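Local structure of methyltransferase (3C3P) at residues 59-64 and 122-127; 130-135 and 154-159. The protein probably transfers a methyl group from S-adenosyl-L-methionine to an oxygen atom of a substrate that is not known. All blocks are in the same frame, centred on the assembly; numbering follows the deposited sequence. Where two conformers were deposited one is given.

Interaction 1: 59-64 and 122-127. With EDO (1,2-ethanediol), chain F.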
ATOM      1  N   LEU A  59     -10.650  11.189  -8.808  1.00 30.91           N
ATOM      2  CA  LEU A  59     -10.034  11.109 -10.146  1.00 29.90           C
ATOM      3  C   LEU A  59      -8.729  10.322 -10.208  1.00 29.32           C
ATOM      4  O   LEU A  59      -7.754  10.570  -9.513  1.00 27.92           O
ATOM      5  CB  LEU A  59      -9.797  12.526 -10.724  1.00 29.81           C
ATOM      6  CG  LEU A  59      -9.182  12.666 -12.135  1.00 30.33           C
ATOM      7  CD1 LEU A  59     -10.065  11.961 -13.192  1.00 30.49           C
ATOM      8  CD2 LEU A  59      -8.923  14.128 -12.542  1.00 30.11           C
ATOM      9  N   VAL A  60      -8.788   9.334 -11.069  1.00 29.34           N
ATOM     10  CA  VAL A  60      -7.684   8.451 -11.374  1.00 28.91           C
ATOM     11  C   VAL A  60      -7.397   8.596 -12.848  1.00 27.79           C
ATOM     12  O   VAL A  60      -8.290   8.441 -13.683  1.00 30.01           O
ATOM     13  CB  VAL A  60      -8.004   6.949 -11.090  1.00 28.01           C
ATOM     14  CG1 VAL A  60      -6.801   6.062 -11.489  1.00 27.61           C
ATOM     15  CG2 VAL A  60      -8.427   6.725  -9.622  1.00 28.52           C
ATOM     16  N   VAL A  61      -6.133   8.852 -13.149  1.00 28.61           N
ATOM     17  CA  VAL A  61      -5.650   9.010 -14.517  1.00 28.72           C
ATOM     18  C   VAL A  61      -4.593   7.929 -14.848  1.00 29.65           C
ATOM     19  O   VAL A  61      -3.625   7.695 -14.117  1.00 29.38           O
ATOM     20  CB  VAL A  61      -5.160  10.464 -14.757  1.00 28.21           C
ATOM     21  CG1 VAL A  61      -4.601  10.643 -16.192  1.00 27.90           C
ATOM     22  CG2 VAL A  61      -6.333  11.450 -14.462  1.00 26.99           C
ATOM     23  N   VAL A  62      -4.867   7.241 -15.956  1.00 29.31           N
ATOM     24  CA  VAL A  62      -4.055   6.143 -16.453  1.00 29.54           C
ATOM     25  C   VAL A  62      -3.568   6.431 -17.872  1.00 31.29           C
ATOM     26  O   VAL A  62      -4.271   6.141 -18.835  1.00 30.89           O
ATOM     27  CB  VAL A  62      -4.890   4.845 -16.469  1.00 28.93           C
ATOM     28  CG1 VAL A  62      -4.027   3.662 -16.817  1.00 28.61           C
ATOM     29  CG2 VAL A  62      -5.575   4.650 -15.108  1.00 28.75           C
ATOM     30  N   PRO A  63      -2.385   7.054 -18.005  1.00 31.80           N
ATOM     31  CA  PRO A  63      -1.846   7.352 -19.328  1.00 32.69           C
ATOM     32  C   PRO A  63      -1.090   6.174 -19.883  1.00 32.22           C
ATOM     33  O   PRO A  63       0.058   5.962 -19.524  1.00 33.14           O
ATOM     34  CB  PRO A  63      -0.886   8.530 -19.083  1.00 33.06           C
ATOM     35  CG  PRO A  63      -0.811   8.729 -17.602  1.00 33.13           C
ATOM     36  CD  PRO A  63      -1.589   7.648 -16.919  1.00 33.25           C
ATOM     37  N   GLY A  64      -1.753   5.460 -20.788  1.00 31.54           N
ATOM     38  CA  GLY A  64      -1.236   4.246 -21.421  1.00 31.45           C
ATOM     39  C   GLY A  64      -1.734   3.056 -20.609  1.00 31.81           C
ATOM     40  O   GLY A  64      -1.489   2.954 -19.417  1.00 31.48           O
ATOM     41  N   ALA A 122      -2.268  15.703 -19.440  1.00 37.60           N
ATOM     42  CA  ALA A 122      -1.830  17.029 -19.016  1.00 37.42           C
ATOM     43  C   ALA A 122      -2.979  18.040 -18.914  1.00 37.45           C
ATOM     44  O   ALA A 122      -2.829  19.085 -18.286  1.00 38.10           O
ATOM     45  CB  ALA A 122      -0.740  17.559 -19.952  1.00 37.95           C
ATOM     46  N   GLY A 123      -4.121  17.727 -19.517  1.00 36.27           N
ATOM     47  CA  GLY A 123      -5.286  18.620 -19.499  1.00 36.02           C
ATOM     48  C   GLY A 123      -6.200  18.363 -18.313  1.00 36.65           C
ATOM     49  O   GLY A 123      -7.214  19.034 -18.107  1.00 36.31           O
ATOM     50  N   GLN A 124      -5.828  17.359 -17.535  1.00 36.92           N
ATOM     51  CA  GLN A 124      -6.584  16.970 -16.332  1.00 37.22           C
ATOM     52  C   GLN A 124      -6.158  17.808 -15.137  1.00 36.84           C
ATOM     53  O   GLN A 124      -5.061  18.347 -15.099  1.00 37.35           O
ATOM     54  CB  GLN A 124      -6.417  15.472 -16.055  1.00 37.56           C
ATOM     55  CG  GLN A 124      -7.022  14.603 -17.143  1.00 38.40           C
ATOM     56  CD  GLN A 124      -8.537  14.585 -17.111  1.00 38.58           C
ATOM     57  OE1 GLN A 124      -9.150  14.405 -16.055  1.00 39.59           O
ATOM     58  NE2 GLN A 124      -9.151  14.689 -18.280  1.00 39.37           N
ATOM     59  N   ARG A 125      -7.062  17.941 -14.182  1.00 37.15           N
ATOM     60  CA  ARG A 125      -6.800  18.709 -12.958  1.00 37.52           C
ATOM     61  C   ARG A 125      -7.209  17.960 -11.698  1.00 36.16           C
ATOM     62  O   ARG A 125      -8.161  17.189 -11.697  1.00 35.06           O
ATOM     63  CB  ARG A 125      -7.535  20.063 -12.985  1.00 39.08           C
ATOM     64  CG  ARG A 125      -7.100  21.013 -14.074  1.00 40.76           C
ATOM     65  CD  ARG A 125      -5.635  21.402 -13.953  1.00 42.27           C
ATOM     66  NE  ARG A 125      -5.260  22.370 -14.985  1.00 43.83           N
ATOM     67  CZ  ARG A 125      -4.790  22.067 -16.195  1.00 44.78           C
ATOM     68  NH1 ARG A 125      -4.604  20.808 -16.561  1.00 45.06           N
ATOM     69  NH2 ARG A 125      -4.493  23.040 -17.045  1.00 44.90           N
ATOM     70  N   ASP A 126      -6.469  18.203 -10.623  1.00 34.01           N
ATOM     71  CA  ASP A 126      -6.777  17.584  -9.328  1.00 33.62           C
ATOM     72  C   ASP A 126      -6.847  16.069  -9.406  1.00 30.92           C
ATOM     73  O   ASP A 126      -7.807  15.439  -8.991  1.00 29.52           O
ATOM     74  CB  ASP A 126      -8.085  18.141  -8.770  1.00 34.94           C
ATOM     75  CG  ASP A 126      -7.965  19.594  -8.359  1.00 37.22           C
ATOM     76  OD1 ASP A 126      -6.940  19.966  -7.746  1.00 39.49           O
ATOM     77  OD2 ASP A 126      -8.919  20.348  -8.609  1.00 39.45           O
ATOM     78  N   ILE A 127      -5.822  15.517 -10.017  1.00 29.84           N
ATOM     79  CA  ILE A 127      -5.655  14.059 -10.128  1.00 30.53           C
ATOM     80  C   ILE A 127      -5.287  13.516  -8.745  1.00 30.24           C
ATOM     81  O   ILE A 127      -4.337  13.977  -8.123  1.00 30.23           O
ATOM     82  CB  ILE A 127      -4.564  13.671 -11.161  1.00 30.22           C
ATOM     83  CG1 ILE A 127      -4.919  14.201 -12.570  1.00 30.48           C
ATOM     84  CG2 ILE A 127      -4.353  12.136 -11.190  1.00 30.81           C
ATOM     85  CD1 ILE A 127      -3.777  14.052 -13.599  1.00 30.81           C
TER
HETATM   86  C1  EDO F 212     -11.378  17.107 -10.719  1.00 53.72           C
HETATM   87  O1  EDO F 212     -10.617  17.269 -11.916  1.00 54.64           O
HETATM   88  C2  EDO F 212     -11.303  15.645 -10.301  1.00 53.97           C
HETATM   89  O2  EDO F 212     -12.052  15.410  -9.099  1.00 53.07           O

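Interaction 2: 130-135 and 154-159. With EDO (1,2-ethanediol), chain K.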
ATOM      1  N   LEU A 130      -2.338   8.954  -9.997  1.00 28.99           N
ATOM      2  CA  LEU A 130      -1.702   8.969 -11.307  1.00 28.72           C
ATOM      3  C   LEU A 130      -0.933   7.658 -11.454  1.00 29.36           C
ATOM      4  O   LEU A 130       0.036   7.361 -10.709  1.00 28.12           O
ATOM      5  CB  LEU A 130      -0.791  10.183 -11.493  1.00 29.06           C
ATOM      6  CG  LEU A 130      -0.066  10.187 -12.852  1.00 28.26           C
ATOM      7  CD1 LEU A 130      -1.083  10.270 -13.997  1.00 28.29           C
ATOM      8  CD2 LEU A 130       0.978  11.302 -12.979  1.00 28.75           C
ATOM      9  N   PHE A 131      -1.410   6.853 -12.399  1.00 29.21           N
ATOM     10  CA  PHE A 131      -0.811   5.554 -12.685  1.00 30.42           C
ATOM     11  C   PHE A 131       0.254   5.724 -13.746  1.00 33.26           C
ATOM     12  O   PHE A 131       0.074   6.477 -14.709  1.00 34.25           O
ATOM     13  CB  PHE A 131      -1.854   4.538 -13.144  1.00 31.18           C
ATOM     14  CG  PHE A 131      -1.283   3.179 -13.460  1.00 32.00           C
ATOM     15  CD1 PHE A 131      -1.122   2.226 -12.455  1.00 32.80           C
ATOM     16  CD2 PHE A 131      -0.910   2.849 -14.747  1.00 32.64           C
ATOM     17  CE1 PHE A 131      -0.616   0.958 -12.749  1.00 32.76           C
ATOM     18  CE2 PHE A 131      -0.386   1.575 -15.043  1.00 31.84           C
ATOM     19  CZ  PHE A 131      -0.246   0.649 -14.040  1.00 32.31           C
HETATM   20  N   MSE A 132       1.358   5.019 -13.553  1.00 32.95           N
HETATM   21  CA  MSE A 132       2.455   5.127 -14.465  1.00 36.33           C
HETATM   22  C   MSE A 132       3.219   3.817 -14.697  1.00 35.72           C
HETATM   23  O   MSE A 132       3.371   3.016 -13.788  1.00 34.94           O
HETATM   24  CB  MSE A 132       3.396   6.099 -13.787  1.00 37.87           C
HETATM   25  CG  MSE A 132       4.000   6.974 -14.703  1.00 39.37           C
HETATM   26 SE   MSE A 132       5.466   7.785 -13.803  0.75 40.08          SE
HETATM   27  CE  MSE A 132       4.507   8.693 -12.336  1.00 30.27           C
ATOM     28  N   ASP A 133       3.667   3.615 -15.936  1.00 36.61           N
ATOM     29  CA  ASP A 133       4.491   2.441 -16.323  1.00 36.62           C
ATOM     30  C   ASP A 133       5.936   2.901 -16.621  1.00 36.30           C
ATOM     31  O   ASP A 133       6.217   3.599 -17.592  1.00 35.55           O
ATOM     32  CB  ASP A 133       3.885   1.692 -17.510  1.00 38.54           C
ATOM     33  CG  ASP A 133       4.635   0.394 -17.843  1.00 39.64           C
ATOM     34  OD1 ASP A 133       5.771   0.173 -17.348  1.00 39.81           O
ATOM     35  OD2 ASP A 133       4.080  -0.406 -18.630  1.00 41.56           O
ATOM     36  N   CYS A 134       6.839   2.496 -15.746  1.00 37.27           N
ATOM     37  CA  CYS A 134       8.242   2.871 -15.859  1.00 38.94           C
ATOM     38  C   CYS A 134       8.935   2.350 -17.098  1.00 39.00           C
ATOM     39  O   CYS A 134      10.020   2.829 -17.423  1.00 39.04           O
ATOM     40  CB  CYS A 134       9.045   2.432 -14.627  1.00 39.02           C
ATOM     41  SG  CYS A 134       8.567   3.276 -13.107  1.00 40.27           S
ATOM     42  N   ASP A 135       8.332   1.386 -17.783  1.00 39.74           N
ATOM     43  CA  ASP A 135       8.902   0.818 -19.022  0.50 39.84           C
ATOM     44  C   ASP A 135       8.653   1.697 -20.215  1.00 40.49           C
ATOM     45  O   ASP A 135       9.373   1.656 -21.206  1.00 41.11           O
ATOM     46  CB  ASP A 135       8.275  -0.532 -19.379  0.50 39.40           C
ATOM     47  CG  ASP A 135       8.758  -1.643 -18.516  0.50 38.82           C
ATOM     48  OD1 ASP A 135       9.777  -1.459 -17.830  0.50 38.84           O
ATOM     49  OD2 ASP A 135       8.151  -2.724 -18.576  0.50 38.28           O
ATOM     50  N   ALA A 154      -2.049  13.735  -3.604  1.00 29.52           N
ATOM     51  CA  ALA A 154      -2.182  12.710  -4.656  1.00 29.60           C
ATOM     52  C   ALA A 154      -1.174  11.599  -4.423  1.00 29.23           C
ATOM     53  O   ALA A 154      -0.153  11.768  -3.775  1.00 30.69           O
ATOM     54  CB  ALA A 154      -1.952  13.284  -6.040  1.00 27.93           C
ATOM     55  N   LEU A 155      -1.485  10.459  -5.010  1.00 29.07           N
ATOM     56  CA  LEU A 155      -0.647   9.291  -4.955  1.00 28.60           C
ATOM     57  C   LEU A 155      -0.235   8.852  -6.341  1.00 29.23           C
ATOM     58  O   LEU A 155      -1.070   8.667  -7.230  1.00 29.24           O
ATOM     59  CB  LEU A 155      -1.419   8.119  -4.327  1.00 29.10           C
ATOM     60  CG  LEU A 155      -0.712   6.766  -4.212  1.00 30.70           C
ATOM     61  CD1 LEU A 155       0.452   6.759  -3.220  1.00 30.75           C
ATOM     62  CD2 LEU A 155      -1.765   5.672  -3.857  1.00 31.56           C
ATOM     63  N   LEU A 156       1.072   8.694  -6.473  1.00 29.32           N
ATOM     64  CA  LEU A 156       1.691   8.234  -7.700  0.50 29.45           C
ATOM     65  C   LEU A 156       1.923   6.747  -7.528  1.00 28.26           C
ATOM     66  O   LEU A 156       2.422   6.302  -6.490  1.00 29.26           O
ATOM     67  CB  LEU A 156       3.033   8.938  -7.942  0.50 29.93           C
ATOM     68  CG  LEU A 156       3.763   8.635  -9.242  0.50 30.17           C
ATOM     69  CD1 LEU A 156       3.002   9.253 -10.410  0.50 31.23           C
ATOM     70  CD2 LEU A 156       5.166   9.188  -9.158  0.50 30.73           C
ATOM     71  N   ILE A 157       1.535   5.990  -8.540  1.00 28.30           N
ATOM     72  CA  ILE A 157       1.711   4.511  -8.579  1.00 28.90           C
ATOM     73  C   ILE A 157       2.424   4.206  -9.903  1.00 29.32           C
ATOM     74  O   ILE A 157       1.857   4.365 -10.997  1.00 31.44           O
ATOM     75  CB  ILE A 157       0.410   3.698  -8.463  1.00 29.30           C
ATOM     76  CG1 ILE A 157      -0.386   4.102  -7.211  1.00 28.96           C
ATOM     77  CG2 ILE A 157       0.750   2.189  -8.458  1.00 28.78           C
ATOM     78  CD1 ILE A 157      -1.734   3.412  -7.066  1.00 29.52           C
ATOM     79  N   ALA A 158       3.676   3.796  -9.785  1.00 28.29           N
ATOM     80  CA  ALA A 158       4.551   3.493 -10.936  1.00 28.24           C
ATOM     81  C   ALA A 158       4.942   2.036 -10.925  1.00 29.43           C
ATOM     82  O   ALA A 158       5.610   1.553 -10.001  1.00 30.16           O
ATOM     83  CB  ALA A 158       5.792   4.397 -10.924  1.00 28.19           C
ATOM     84  N   VAL A 159       4.509   1.325 -11.958  1.00 28.73           N
ATOM     85  CA  VAL A 159       4.787  -0.098 -12.055  1.00 28.16           C
ATOM     86  C   VAL A 159       6.074  -0.344 -12.822  1.00 29.55           C
ATOM     87  O   VAL A 159       6.663   0.577 -13.420  1.00 30.51           O
ATOM     88  CB  VAL A 159       3.601  -0.905 -12.652  1.00 28.32           C
ATOM     89  CG1 VAL A 159       2.368  -0.815 -11.700  1.00 27.80           C
ATOM     90  CG2 VAL A 159       3.267  -0.484 -14.107  1.00 28.08           C
TER
HETATM   91  C1  EDO K 217      12.441  -0.769 -16.191  1.00 55.14           C
HETATM   92  O1  EDO K 217      11.049  -0.539 -15.934  1.00 53.56           O
HETATM   93  C2  EDO K 217      13.200  -1.330 -14.984  1.00 55.25           C
HETATM   94  O2  EDO K 217      12.771  -0.672 -13.791  1.00 55.58           O

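Interaction 1: 59-64 and 122-127
Residues 122-127 curve past the N-terminal half of strand 59-63 and come closest in backbone where Leu59 CA and Ile127 CA lie 5.3 Å apart. No hydrogen bond joins the two segments; backbone pairing of strand 59-63 with strand 127-133 is made with Asp128 and Ile129, just beyond Ile127. The contact is therefore made by van der Waals packing, side chain on side chain and side chain on backbone carbonyl. Leu59, its CG anti to the backbone N, sends the CD2 methyl against two oxygens, Arg125 O at 3.3 Å and Gln124 OE1 at 3.5 Å. The bend of Gln124 at chi2 (-73°) carries its amide oxygen to this methyl, while Gln124 CG rests on Val61. Ile127 has CG1 anti to its own carbonyl carbon (chi1 -60°), and this CG1 meets Val61 CG2 at 3.6 Å. Ile127 CG1 also lies 4.0 Å from Leu59 CD2, and CG2 and CD1 of Ile127 pack on Val61. An alanine in place of Ile127 would lose all three of these groups and would probably loosen the packing over Val61. Within the loop, Arg125 NH1 bonds to Gln124 O at 2.9 Å from above the carbonyl plane and weakly to Ala122 O. A 1,2-ethanediol, probably from the crystallisation liquor, gives Arg125 O a very short bond from O1 (2.5 Å). The arrangement belongs to the Rossmann-like fold of class I methyltransferases: the chain leaves strand 110-114, passes through helix 117-121 and re-enters the sheet as strand 127-133, next to strand 59-63.

Interaction 2: 130-135 and 154-159
Strands 130-133 and 154-159 run parallel, 4.6 Å apart at closest approach and crossing at -19°, bound by a run of backbone hydrogen bonds. The bonds Met132 N to Ile157 O and Val159 N to Met132 O, both 2.7 Å, lie nearly along the C=O axes. Packing is dense on the face of Phe131, Ile157 and Val159: Val159 crosses the Phe131 side chain at about a right angle, CG1 touching CE1 at 3.6 Å and CG2 touching CZ. Leu48 of helix 42-55 packs on Phe131 and Ile157. On the other face Leu130 and Leu156 lie side by side, with Phe182 against Leu156 and Met132, a selenomethionine. The contact thins at Asp133, Cys134 and Asp135, which are partly exposed, unlike the buried strand pair. Cys134 N still reaches Val159 O, at 3.0 Å, but Asp135 touches nothing of 154-159. Asp133 OD1 accepts Asp135 N at 2.9 Å in an Asx turn and is also bonded by Asn160 ND2; a 1,2-ethanediol O1 sits 2.5 Å from Asp135 OD1. Here the later half of the fourth strand of a Rossmann-like methyltransferase pairs with the fifth; their C-terminal ends line the active site in metal-dependent relatives such as catechol O-methyltransferase.

In the fold
Both interactions belong to one sheet, their centres 11 Å apart, and meet along the strand 59-63 to 127-133 border. Val61 O and Phe131 N, 2.9 Å apart, probably form a hydrogen bond there, and Ile127 O lies 3.2 Å from Ala154 CB at the start of strand 154-159. Strand 127-133 is thus shared: its first residue closes interaction 1 beside the N-terminal end of strand 59-63, and its later residues build interaction 2. Pro63 and Asp133 end their strands on the C-terminal side of the sheet, where class I methyltransferases bind S-adenosyl-L-methionine, so interaction 2 probably extends towards that site while the side-chain packing of interaction 1 lies at the other end.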